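Local coordinates for protein cytochrome P450 (Novosphingobium aromaticivorans, PDB 3OFT) that belongs to the cytochrome P450 family of haem proteins and holds protoporphyrin IX with its iron inside a largely helical fold, at residues C134-D139 against R360-G365; V246-A251 against T388-V393; V288-A293 against I298-L303. All coordinates share one frame; numbering follows the deposited sequence.

Contact 1: C134-D139 against R360-G365; sequences CDFVSD and REWLGG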
loop_
_atom_site.group_PDB
_atom_site.type_symbol
_atom_site.label_atom_id
_atom_site.label_comp_id
_atom_site.label_asym_id
_atom_site.label_seq_id
_atom_site.Cartn_x
_atom_site.Cartn_y
_atom_site.Cartn_z
ATOM N N CYS A 134 21.366 9.743 -5.775
ATOM C CA CYS A 134 20.991 8.576 -4.974
ATOM C C CYS A 134 20.245 7.612 -5.848
ATOM O O CYS A 134 19.766 7.980 -6.924
ATOM C CB CYS A 134 20.141 8.951 -3.748
ATOM S SG CYS A 134 18.503 9.613 -4.160
ATOM N N ASP A 135 20.164 6.367 -5.379
ATOM C CA ASP A 135 19.236 5.390 -5.932
ATOM C C ASP A 135 18.068 5.464 -4.964
ATOM O O ASP A 135 18.075 4.844 -3.914
ATOM C CB ASP A 135 19.911 4.005 -6.001
ATOM C CG ASP A 135 21.178 4.008 -6.885
ATOM O OD1 ASP A 135 22.282 3.669 -6.376
ATOM O OD2 ASP A 135 21.065 4.377 -8.087
ATOM N N PHE A 136 17.065 6.254 -5.327
ATOM C CA PHE A 136 16.046 6.683 -4.374
ATOM C C PHE A 136 15.245 5.525 -3.783
ATOM O O PHE A 136 14.866 5.584 -2.624
ATOM C CB PHE A 136 15.103 7.684 -5.024
ATOM C CG PHE A 136 14.081 8.252 -4.070
ATOM C CD1 PHE A 136 14.386 9.373 -3.321
ATOM C CD2 PHE A 136 12.824 7.640 -3.904
ATOM C CE1 PHE A 136 13.460 9.905 -2.428
ATOM C CE2 PHE A 136 11.892 8.156 -3.013
ATOM C CZ PHE A 136 12.218 9.316 -2.280
ATOM N N VAL A 137 14.984 4.491 -4.566
ATOM C CA VAL A 137 14.239 3.347 -4.053
ATOM C C VAL A 137 15.047 2.656 -2.959
ATOM O O VAL A 137 14.518 2.410 -1.866
ATOM C CB VAL A 137 13.839 2.340 -5.164
ATOM C CG1 VAL A 137 13.264 1.048 -4.571
ATOM C CG2 VAL A 137 12.880 2.988 -6.146
ATOM N N SER A 138 16.311 2.325 -3.235
ATOM C CA SER A 138 17.049 1.570 -2.240
ATOM C C SER A 138 17.597 2.462 -1.116
ATOM O O SER A 138 17.744 1.994 0.003
ATOM C CB SER A 138 18.151 0.697 -2.878
ATOM O OG SER A 138 18.987 1.499 -3.659
ATOM N N ASP A 139 17.878 3.743 -1.397
ATOM C CA ASP A 139 18.477 4.652 -0.385
ATOM C C ASP A 139 17.445 5.383 0.473
ATOM O O ASP A 139 17.767 5.856 1.573
ATOM C CB ASP A 139 19.382 5.725 -1.047
ATOM C CG ASP A 139 20.521 5.127 -1.863
ATOM O OD1 ASP A 139 20.933 4.000 -1.541
ATOM O OD2 ASP A 139 20.999 5.769 -2.823
ATOM N N ARG A 360 7.341 17.894 2.715
ATOM C CA ARG A 360 7.839 19.064 3.438
ATOM C C ARG A 360 9.353 18.978 3.562
ATOM O O ARG A 360 10.070 19.960 3.339
ATOM C CB ARG A 360 7.251 19.157 4.849
ATOM C CG ARG A 360 5.824 19.581 4.879
ATOM C CD ARG A 360 5.321 19.801 6.334
ATOM N NE ARG A 360 3.875 19.968 6.237
ATOM C CZ ARG A 360 3.255 20.995 5.626
ATOM N NH1 ARG A 360 3.941 22.013 5.096
ATOM N NH2 ARG A 360 1.927 21.027 5.554
ATOM N N GLU A 361 9.844 17.820 3.938
ATOM C CA GLU A 361 11.276 17.702 4.179
ATOM C C GLU A 361 12.114 17.623 2.937
ATOM O O GLU A 361 13.202 18.235 2.907
ATOM C CB GLU A 361 11.583 16.539 5.115
ATOM C CG GLU A 361 11.216 16.837 6.561
ATOM C CD GLU A 361 11.920 18.086 7.139
ATOM O OE1 GLU A 361 11.254 18.852 7.867
ATOM O OE2 GLU A 361 13.123 18.287 6.874
ATOM N N TRP A 362 11.634 16.892 1.923
ATOM C CA TRP A 362 12.397 16.691 0.684
ATOM C C TRP A 362 12.487 17.968 -0.119
ATOM O O TRP A 362 13.596 18.388 -0.537
ATOM C CB TRP A 362 11.783 15.574 -0.189
ATOM C CG TRP A 362 12.666 15.079 -1.330
ATOM C CD1 TRP A 362 12.544 15.380 -2.661
ATOM C CD2 TRP A 362 13.775 14.186 -1.226
ATOM N NE1 TRP A 362 13.528 14.732 -3.392
ATOM C CE2 TRP A 362 14.291 13.992 -2.528
ATOM C CE3 TRP A 362 14.402 13.554 -0.148
ATOM C CZ2 TRP A 362 15.415 13.189 -2.788
ATOM C CZ3 TRP A 362 15.498 12.733 -0.410
ATOM C CH2 TRP A 362 15.990 12.560 -1.728
ATOM N N LEU A 363 11.331 18.590 -0.339
ATOM C CA LEU A 363 11.279 19.886 -1.003
ATOM C C LEU A 363 11.956 20.997 -0.220
ATOM O O LEU A 363 12.635 21.820 -0.814
ATOM C CB LEU A 363 9.831 20.266 -1.315
ATOM C CG LEU A 363 9.181 19.366 -2.369
ATOM C CD1 LEU A 363 7.665 19.597 -2.429
ATOM C CD2 LEU A 363 9.768 19.607 -3.722
ATOM N N GLY A 364 11.736 21.045 1.092
ATOM C CA GLY A 364 12.321 22.070 1.937
ATOM C C GLY A 364 13.830 21.926 2.079
ATOM O O GLY A 364 14.553 22.927 2.100
ATOM N N GLY A 365 14.319 20.697 2.147
ATOM C CA GLY A 365 15.741 20.454 2.402
ATOM C C GLY A 365 16.618 20.227 1.181
ATOM O O GLY A 365 17.828 20.471 1.217
#
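Phe136 and Trp362 both swing CG opposite their own backbone nitrogen, with chi1 at -176° and -167°, and these two extended side chains bridge backbones whose CA atoms stand 11.8 Å apart. Where they meet, the flat groups are turned almost at right angles: the planes make 82°, and the centroids of the phenyl ring and of the indole six-membered ring lie 5.2 Å apart. This is a T-shaped (edge-to-face) pair in which Phe136 supplies the edge and Trp362 the face. The corner of the phenyl does the touching. CE1 of Phe136 stands over the indole face, nearest CH2 of Trp362 at 3.7 Å and toward the rim, while CD1 of Phe136 lies 4.0 Å from CZ2 of Trp362. The geometry illustrates how a ring edge, with its slightly positive hydrogens, can pack on the electron-rich face of another ring where no polar bond joins the two segments. Both residues are buried, and further rings continue the cluster: Phe140 meets both, and Phe369 and Phe358 adjoin Trp362. The strand-to-helix junction just before Phe136 has its own bonds. There the N-H of Asp135 reaches OD2 of Asp139 at 2.8 Å, from above the carboxylate plane, and Arg131 forms a salt bridge to the same oxygen. Helix 348-365, which carries Trp362, follows the haem-binding loop and corresponds to helix L of the family. Helix 136-141 begins the region of helix E. An aromatic link between these two elements, with helices 107-128 and 221-252 packed alongside, is consistent with the core helical bundle of the cytochrome P450 fold.

Contact 2: V246-A251 against T388-V393; sequences VALHLA and TALPLV
Leu390 is unusual in pressing one of its methyl groups against the backbone of a helix as well as against side chains: its CD2 lies 3.7 Å from N of Leu248. The small side chain of Ala247 is consistent with so close an approach; the same CD2 of Leu390 is 4.0 Å from CB of Ala247. The other branch, CD1 of Leu390, meets CD1 of Leu248 at 3.7 Å, the two leucine side chains running at a slant to one another. The fork of Leu390 thus straddles a short piece of helix surface, one prong beside the alanine methyl and backbone, the other on the end of Leu248. One turn further along, Ala251 repeats the theme. CD2 of Leu392 touches CB of Ala251 at 3.7 Å, and only that branch takes part. The two strand leucines reach the helix by different torsions. Leu390 sends CG opposite its own N (chi1 180°), whereas Leu392 sets CG opposite its carbonyl carbon (chi1 -58°). Two residues apart on an extended chain, they point to the same side and match alanines four residues apart on the helix. Phe136 also touches Ala247 and both leucines, Leu392 touches Trp362, and Leu371 and Phe369 of strand 369-371 extend the apolar layer. Helix 221-252 corresponds to the long central helix of cytochromes P450, and strand 386-394 carries a classic beta bulge where Thr388 and Ala389 face Thr378. With no hydrogen bond across the interface and all five touching residues buried, the chemistry is one of shape and hydrophobic burial, and the strand is positioned against the helix by leucine methyl groups resting on alanine and leucine side chains and on the helix backbone.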
loop_
_atom_site.group_PDB
_atom_site.type_symbol
_atom_site.label_atom_id
_atom_site.label_comp_id
_atom_site.label_asym_id
_atom_site.label_seq_id
_atom_site.Cartn_x
_atom_site.Cartn_y
_atom_site.Cartn_z
ATOM N N VAL A 246 5.764 9.478 -5.669
ATOM C CA VAL A 246 5.779 10.930 -5.375
ATOM C C VAL A 246 7.115 11.567 -5.776
ATOM O O VAL A 246 7.152 12.652 -6.412
ATOM C CB VAL A 246 5.440 11.196 -3.912
ATOM C CG1 VAL A 246 5.740 12.693 -3.603
ATOM C CG2 VAL A 246 3.915 10.872 -3.680
ATOM N N ALA A 247 8.207 10.909 -5.423
ATOM C CA ALA A 247 9.539 11.426 -5.828
ATOM C C ALA A 247 9.734 11.404 -7.344
ATOM O O ALA A 247 10.336 12.334 -7.893
ATOM C CB ALA A 247 10.692 10.650 -5.141
ATOM N N LEU A 248 9.276 10.330 -7.982
ATOM C CA LEU A 248 9.363 10.176 -9.449
ATOM C C LEU A 248 8.584 11.333 -10.115
ATOM O O LEU A 248 9.117 12.015 -11.005
ATOM C CB LEU A 248 8.794 8.834 -9.897
ATOM C CG LEU A 248 8.658 8.649 -11.420
ATOM C CD1 LEU A 248 10.033 8.902 -12.137
ATOM C CD2 LEU A 248 8.147 7.233 -11.696
ATOM N N HIS A 249 7.354 11.562 -9.635
ATOM C CA HIS A 249 6.555 12.685 -10.126
ATOM C C HIS A 249 7.309 14.003 -10.066
ATOM O O HIS A 249 7.387 14.730 -11.104
ATOM C CB HIS A 249 5.211 12.835 -9.389
ATOM C CG HIS A 249 4.431 14.028 -9.860
ATOM N ND1 HIS A 249 3.502 13.947 -10.871
ATOM C CD2 HIS A 249 4.489 15.335 -9.506
ATOM C CE1 HIS A 249 2.990 15.147 -11.101
ATOM N NE2 HIS A 249 3.574 16.009 -10.288
ATOM N N LEU A 250 7.841 14.338 -8.890
ATOM C CA LEU A 250 8.557 15.593 -8.700
ATOM C C LEU A 250 9.779 15.687 -9.611
ATOM O O LEU A 250 10.018 16.752 -10.196
ATOM C CB LEU A 250 8.961 15.812 -7.237
ATOM C CG LEU A 250 7.814 15.948 -6.233
ATOM C CD1 LEU A 250 8.355 15.883 -4.768
ATOM C CD2 LEU A 250 7.096 17.294 -6.467
ATOM N N ALA A 251 10.548 14.604 -9.713
ATOM C CA ALA A 251 11.739 14.569 -10.613
ATOM C C ALA A 251 11.364 14.839 -12.077
ATOM O O ALA A 251 12.098 15.547 -12.790
ATOM C CB ALA A 251 12.473 13.221 -10.498
ATOM N N THR A 388 11.355 0.133 -9.132
ATOM C CA THR A 388 12.475 -0.688 -8.658
ATOM C C THR A 388 13.796 0.071 -8.788
ATOM O O THR A 388 14.764 -0.267 -8.103
ATOM C CB THR A 388 12.547 -2.014 -9.431
ATOM O OG1 THR A 388 12.540 -1.745 -10.840
ATOM C CG2 THR A 388 11.329 -2.873 -9.086
ATOM N N ALA A 389 13.868 1.050 -9.689
ATOM C CA ALA A 389 15.004 2.000 -9.651
ATOM C C ALA A 389 14.545 3.402 -10.008
ATOM O O ALA A 389 13.729 3.620 -10.935
ATOM C CB ALA A 389 16.197 1.567 -10.548
ATOM N N LEU A 390 15.061 4.339 -9.234
ATOM C CA LEU A 390 14.791 5.733 -9.426
ATOM C C LEU A 390 16.044 6.567 -9.182
ATOM O O LEU A 390 16.269 7.052 -8.091
ATOM C CB LEU A 390 13.621 6.156 -8.501
ATOM C CG LEU A 390 13.147 7.599 -8.521
ATOM C CD1 LEU A 390 12.856 8.075 -9.968
ATOM C CD2 LEU A 390 11.907 7.733 -7.607
ATOM N N PRO A 391 16.884 6.720 -10.216
ATOM C CA PRO A 391 18.161 7.400 -10.049
ATOM C C PRO A 391 17.991 8.918 -10.166
ATOM O O PRO A 391 17.618 9.427 -11.244
ATOM C CB PRO A 391 18.990 6.854 -11.221
ATOM C CG PRO A 391 17.972 6.611 -12.317
ATOM C CD PRO A 391 16.702 6.158 -11.581
ATOM N N LEU A 392 18.269 9.624 -9.066
ATOM C CA LEU A 392 18.147 11.077 -8.986
ATOM C C LEU A 392 19.518 11.721 -8.939
ATOM O O LEU A 392 20.466 11.088 -8.497
ATOM C CB LEU A 392 17.386 11.460 -7.711
ATOM C CG LEU A 392 15.971 10.836 -7.620
ATOM C CD1 LEU A 392 15.282 11.308 -6.345
ATOM C CD2 LEU A 392 15.148 11.198 -8.851
ATOM N N VAL A 393 19.594 12.986 -9.362
ATOM C CA VAL A 393 20.798 13.795 -9.318
ATOM C C VAL A 393 20.401 15.223 -8.928
ATOM O O VAL A 393 19.251 15.657 -9.163
ATOM C CB VAL A 393 21.572 13.789 -10.684
ATOM C CG1 VAL A 393 22.053 12.397 -11.037
ATOM C CG2 VAL A 393 20.704 14.365 -11.857
#

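Contact 3: V288-A293 against I298-L303; sequences VADVDA and IRKGDL
Asp290 and Lys300 are joined by a bond from the backbone of one to the side chain of the other: N of Lys300 donates to OD1 of Asp290 at 3.0 Å, nearly straight at 165°, and meets the oxygen close to the line of its C-O bond. NE of Arg299 donates to a water at 3.2 Å, but that water sits so close to OD1 of Asp290 that a link between them is doubtful. The charged atoms of Asp290 and Arg299 do not touch; a second water, donating to OD2 of Asp290 at 2.8 Å and taking a weak bond from NE of Arg299, offers a loose link between them. The ammonium group of Lys300 likewise stops short of the carboxylate, although the charge may still favour the ionised Asp290. The aliphatic part of Lys300 packs instead, CG of Lys300 lying 3.5 Å from CA of Ala289.

Next to this polar patch, Val291 and Ile298 form an antiparallel hydrogen-bonded pair. N of Val291 gives to O of Ile298 at 2.9 Å, in the carbonyl plane, and N of Ile298 returns a bond to O of Val291 at 2.8 Å, tilted 30° from the plane of the Val291 carbonyl. From Arg299 to Asp302 the chain makes a type II beta turn, closed by N of Asp302 on O of Arg299, with Gly301 at the position whose backbone angles favour glycine. Side chains of Val291 and Ile298 lie on the same face of this two-stranded hairpin and, with Ala293, rest on Leu60 of helix 54-62. Leu39 of strand 39-42 touches Ile298 and Ala293, and backbone bonds from Ala287 to Gly301 and Asp302 fasten the turn to strand 282-287 of the mixed sheet.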
loop_
_atom_site.group_PDB
_atom_site.type_symbol
_atom_site.label_atom_id
_atom_site.label_comp_id
_atom_site.label_asym_id
_atom_site.label_seq_id
_atom_site.Cartn_x
_atom_site.Cartn_y
_atom_site.Cartn_z
ATOM N N VAL A 288 -17.982 -15.971 -1.937
ATOM C CA VAL A 288 -18.726 -16.868 -1.001
ATOM C C VAL A 288 -20.253 -16.984 -1.290
ATOM O O VAL A 288 -20.985 -17.763 -0.612
ATOM C CB VAL A 288 -18.482 -16.509 0.488
ATOM C CG1 VAL A 288 -17.022 -16.798 0.888
ATOM C CG2 VAL A 288 -18.871 -15.059 0.741
ATOM N N ALA A 289 -20.710 -16.192 -2.262
ATOM C CA ALA A 289 -22.059 -16.258 -2.854
ATOM C C ALA A 289 -21.864 -15.902 -4.315
ATOM O O ALA A 289 -20.895 -15.230 -4.637
ATOM C CB ALA A 289 -23.001 -15.251 -2.191
ATOM N N ASP A 290 -22.770 -16.321 -5.206
ATOM C CA ASP A 290 -22.668 -15.901 -6.620
ATOM C C ASP A 290 -22.880 -14.387 -6.712
ATOM O O ASP A 290 -23.661 -13.810 -5.922
ATOM C CB ASP A 290 -23.711 -16.597 -7.503
ATOM C CG ASP A 290 -23.502 -18.122 -7.614
ATOM O OD1 ASP A 290 -22.429 -18.665 -7.248
ATOM O OD2 ASP A 290 -24.440 -18.790 -8.104
ATOM N N VAL A 291 -22.185 -13.744 -7.652
ATOM C CA VAL A 291 -22.261 -12.281 -7.807
ATOM C C VAL A 291 -22.366 -11.962 -9.284
ATOM O O VAL A 291 -21.435 -12.220 -10.052
ATOM C CB VAL A 291 -20.980 -11.525 -7.259
ATOM C CG1 VAL A 291 -21.036 -10.009 -7.606
ATOM C CG2 VAL A 291 -20.801 -11.729 -5.774
ATOM N N ASP A 292 -23.480 -11.367 -9.680
ATOM C CA ASP A 292 -23.607 -10.881 -11.038
ATOM C C ASP A 292 -22.931 -9.535 -11.148
ATOM O O ASP A 292 -23.141 -8.667 -10.278
ATOM C CB ASP A 292 -25.074 -10.683 -11.391
ATOM C CG ASP A 292 -25.798 -11.999 -11.655
ATOM O OD1 ASP A 292 -25.171 -13.082 -11.537
ATOM O OD2 ASP A 292 -27.011 -11.935 -11.979
ATOM N N ALA A 293 -22.177 -9.361 -12.236
ATOM C CA ALA A 293 -21.366 -8.181 -12.459
ATOM C C ALA A 293 -21.035 -8.063 -13.944
ATOM O O ALA A 293 -20.574 -9.031 -14.576
ATOM C CB ALA A 293 -20.082 -8.275 -11.644
ATOM N N ILE A 298 -19.896 -14.182 -11.318
ATOM C CA ILE A 298 -18.797 -14.730 -10.561
ATOM C C ILE A 298 -19.426 -15.802 -9.662
ATOM O O ILE A 298 -20.338 -15.514 -8.910
ATOM C CB ILE A 298 -18.106 -13.618 -9.723
ATOM C CG1 ILE A 298 -17.506 -12.560 -10.659
ATOM C CG2 ILE A 298 -17.048 -14.246 -8.793
ATOM C CD1 ILE A 298 -17.142 -11.245 -9.999
ATOM N N ARG A 299 -18.967 -17.038 -9.755
ATOM C CA ARG A 299 -19.531 -18.144 -8.955
ATOM C C ARG A 299 -18.806 -18.332 -7.647
ATOM O O ARG A 299 -17.583 -18.117 -7.581
ATOM C CB ARG A 299 -19.422 -19.470 -9.737
ATOM C CG ARG A 299 -20.270 -19.484 -11.026
ATOM C CD ARG A 299 -20.303 -20.887 -11.661
ATOM N NE ARG A 299 -21.046 -21.824 -10.826
ATOM C CZ ARG A 299 -21.071 -23.142 -11.000
ATOM N NH1 ARG A 299 -20.383 -23.708 -11.985
ATOM N NH2 ARG A 299 -21.790 -23.900 -10.169
ATOM N N LYS A 300 -19.528 -18.810 -6.631
ATOM C CA LYS A 300 -18.915 -19.207 -5.354
ATOM C C LYS A 300 -17.642 -20.003 -5.569
ATOM O O LYS A 300 -17.644 -21.008 -6.295
ATOM C CB LYS A 300 -19.851 -20.123 -4.498
ATOM C CG LYS A 300 -20.925 -19.422 -3.706
ATOM C CD LYS A 300 -22.005 -20.446 -3.243
ATOM C CE LYS A 300 -22.822 -20.939 -4.431
ATOM N NZ LYS A 300 -23.940 -21.836 -4.034
ATOM N N GLY A 301 -16.573 -19.567 -4.908
ATOM C CA GLY A 301 -15.274 -20.206 -5.043
ATOM C C GLY A 301 -14.354 -19.591 -6.071
ATOM O O GLY A 301 -13.166 -19.898 -6.053
ATOM N N ASP A 302 -14.883 -18.804 -7.003
ATOM C CA ASP A 302 -14.039 -18.095 -7.969
ATOM C C ASP A 302 -13.242 -17.034 -7.221
ATOM O O ASP A 302 -13.757 -16.424 -6.271
ATOM C CB ASP A 302 -14.869 -17.333 -9.020
ATOM C CG ASP A 302 -15.481 -18.242 -10.095
ATOM O OD1 ASP A 302 -16.190 -17.690 -10.959
ATOM O OD2 ASP A 302 -15.276 -19.475 -10.072
ATOM N N LEU A 303 -12.006 -16.803 -7.665
ATOM C CA LEU A 303 -11.206 -15.639 -7.198
ATOM C C LEU A 303 -11.375 -14.433 -8.121
ATOM O O LEU A 303 -11.560 -14.590 -9.334
ATOM C CB LEU A 303 -9.720 -16.000 -7.113
ATOM C CG LEU A 303 -9.093 -16.612 -5.844
ATOM C CD1 LEU A 303 -10.067 -17.293 -4.898
ATOM C CD2 LEU A 303 -7.851 -17.469 -6.177
HETATM O O HOH W 1 -22.184 -21.106 -7.872
HETATM O O HOH W 2 -23.873 -20.392 -10.334
#

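Overall arrangement
From the N terminus, the chain first lays down 134-139, then the helix segment 246-251, and next closes contact 3, a local hairpin with only four residues between its segments. It goes on to 360-365, completing contact 1, and near its C-terminal end to 388-393, completing contact 2. The two long loops therefore cross, and contact 3 falls within both. Contacts 1 and 2 are neighbours, their centres 9 Å apart, and meet through adjacent strands 133-135 and 386-394, tying helices 136-141, 221-252 and 348-365 to one small sheet. Contact 3 lies across the chain's centre, 44 Å and 40 Å from them between centres, beside the mixed sheet.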